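PDB 6AGG: tRNA(Ile2) 2-agmatinylcytidine synthetase TiaS from Archaeoglobus fulgidus, which uses ATP to attach agmatine to the wobble cytidine of the minor isoleucine tRNA, forming 2-agmatinylcytidine and switching the codon read from AUG to AUA. Local coordinates for residues V212-R217 against V231-V236. Sequence-based numbering, arbitrary orientation.
With AG2 (agmatine), chain D.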
# COMPACT_ATOMS: atom_id res chain seq x y z
N VAL A 212 14.59 -8.27 -9.87
CA VAL A 212 13.79 -9.00 -8.90
C VAL A 212 13.03 -10.18 -9.51
O VAL A 212 12.29 -10.02 -10.49
CB VAL A 212 12.82 -8.05 -8.12
CG1 VAL A 212 11.76 -8.85 -7.31
CG2 VAL A 212 13.63 -7.08 -7.22
N LEU A 213 13.22 -11.36 -8.93
CA LEU A 213 12.47 -12.55 -9.32
C LEU A 213 11.10 -12.53 -8.61
O LEU A 213 10.05 -12.43 -9.25
CB LEU A 213 13.23 -13.81 -8.92
CG LEU A 213 13.02 -15.06 -9.80
CD1 LEU A 213 13.14 -16.33 -8.96
CD2 LEU A 213 11.71 -15.04 -10.58
N TYR A 214 11.14 -12.66 -7.29
CA TYR A 214 9.96 -12.49 -6.46
C TYR A 214 10.35 -11.78 -5.17
O TYR A 214 11.48 -11.88 -4.70
CB TYR A 214 9.29 -13.83 -6.15
CG TYR A 214 10.17 -14.81 -5.41
CD1 TYR A 214 10.73 -15.89 -6.07
CD2 TYR A 214 10.44 -14.65 -4.06
CE1 TYR A 214 11.54 -16.80 -5.41
CE2 TYR A 214 11.26 -15.55 -3.39
CZ TYR A 214 11.80 -16.62 -4.07
OH TYR A 214 12.61 -17.53 -3.41
N GLY A 215 9.39 -11.03 -4.63
CA GLY A 215 9.50 -10.44 -3.31
C GLY A 215 8.35 -10.97 -2.46
O GLY A 215 7.18 -10.70 -2.75
N ILE A 216 8.69 -11.73 -1.43
CA ILE A 216 7.66 -12.36 -0.60
C ILE A 216 7.52 -11.67 0.76
O ILE A 216 8.49 -11.58 1.52
CB ILE A 216 7.96 -13.85 -0.40
CG1 ILE A 216 7.63 -14.64 -1.67
CG2 ILE A 216 7.15 -14.42 0.76
CD1 ILE A 216 8.36 -15.97 -1.76
N ARG A 217 6.32 -11.19 1.05
CA ARG A 217 6.04 -10.50 2.32
C ARG A 217 5.53 -11.42 3.44
O ARG A 217 4.73 -12.33 3.21
CB ARG A 217 5.06 -9.35 2.10
CG ARG A 217 5.71 -8.10 1.54
CD ARG A 217 4.84 -7.49 0.46
NE ARG A 217 5.24 -6.13 0.14
CZ ARG A 217 4.66 -5.38 -0.79
NH1 ARG A 217 3.66 -5.87 -1.51
NH2 ARG A 217 5.08 -4.15 -1.01
N VAL A 231 8.86 -22.90 -2.78
CA VAL A 231 8.52 -22.38 -4.10
C VAL A 231 9.43 -22.93 -5.21
O VAL A 231 10.60 -23.23 -4.97
CB VAL A 231 8.57 -20.83 -4.09
CG1 VAL A 231 8.83 -20.30 -5.48
CG2 VAL A 231 7.27 -20.27 -3.51
N LYS A 232 8.89 -23.07 -6.41
CA LYS A 232 9.67 -23.54 -7.56
C LYS A 232 9.77 -22.46 -8.63
O LYS A 232 8.75 -22.01 -9.16
CB LYS A 232 9.04 -24.80 -8.16
CG LYS A 232 8.72 -25.91 -7.15
CD LYS A 232 9.96 -26.42 -6.44
CE LYS A 232 9.70 -27.78 -5.80
NZ LYS A 232 8.59 -27.74 -4.80
N THR A 233 10.99 -22.05 -8.96
CA THR A 233 11.23 -20.98 -9.93
C THR A 233 12.52 -21.19 -10.71
O THR A 233 13.28 -22.12 -10.44
CB THR A 233 11.36 -19.60 -9.25
OG1 THR A 233 12.51 -19.60 -8.40
CG2 THR A 233 10.13 -19.26 -8.43
N GLU A 234 12.77 -20.32 -11.68
CA GLU A 234 14.07 -20.26 -12.34
C GLU A 234 15.12 -19.88 -11.32
O GLU A 234 14.88 -19.04 -10.45
CB GLU A 234 14.07 -19.24 -13.48
CG GLU A 234 14.14 -17.78 -13.01
CD GLU A 234 14.24 -16.78 -14.16
OE1 GLU A 234 13.48 -16.93 -15.14
OE2 GLU A 234 15.08 -15.86 -14.08
N PRO A 235 16.30 -20.48 -11.42
CA PRO A 235 17.43 -20.31 -10.50
C PRO A 235 17.50 -18.94 -9.82
O PRO A 235 17.48 -17.89 -10.46
CB PRO A 235 18.64 -20.51 -11.42
CG PRO A 235 18.16 -21.55 -12.38
CD PRO A 235 16.67 -21.32 -12.57
N VAL A 236 17.60 -18.98 -8.49
CA VAL A 236 17.78 -17.78 -7.71
C VAL A 236 19.26 -17.54 -7.51
O VAL A 236 19.99 -18.40 -7.03
CB VAL A 236 17.08 -17.88 -6.34
CG1 VAL A 236 17.47 -16.70 -5.44
CG2 VAL A 236 15.56 -17.95 -6.54
N AG2 D . 0.39 -4.64 -7.44
CA AG2 D . 0.37 -5.52 -6.30
CB AG2 D . 1.69 -5.90 -5.71
CG AG2 D . 1.71 -6.61 -4.39
CD AG2 D . 2.99 -7.25 -3.97
NE AG2 D . 2.96 -8.51 -3.29
CZ AG2 D . 4.18 -9.12 -2.86
NH1 AG2 D . 5.34 -8.54 -3.08
NH2 AG2 D . 4.13 -10.27 -2.24
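Leu213 reaches the loop 231-236 with one methyl. Its CD1 lies 3.4 Å from OG1 of Thr233 and close to O of Glu234. The same CD1 is 3.8 Å from CG2 of Val236. This is the tight part, and Leu213 is buried. Its CG lies roughly anti to the backbone N (chi1 -150°), on the side facing the loop. Thr233 OG1 donates to O of Glu234 at 3.2 Å, with the donor above the carbonyl plane.

Tyr214 packs more loosely against this loop but is still buried, against Met228 and Leu160. Its CE1 is 4.1 Å from CG2 of Thr233, and the two side chains cross at about a right angle. On the outer side of the loop, Lys232 and Pro235 are exposed and point away from the strand. OE1 of Glu234 accepts a hydrogen bond from the backbone N of Glu174.

Within the TiaS FLD domain, the contact joins the bend at Leu213 and the start of the edge strand to the loop after helix 221-230. Gly215 O and Asp193 O accept hydrogen bonds from agmatine, which the loop does not touch. Between the segments there is van der Waals packing alone, and the oxygens near the leucine methyl bond within the loop.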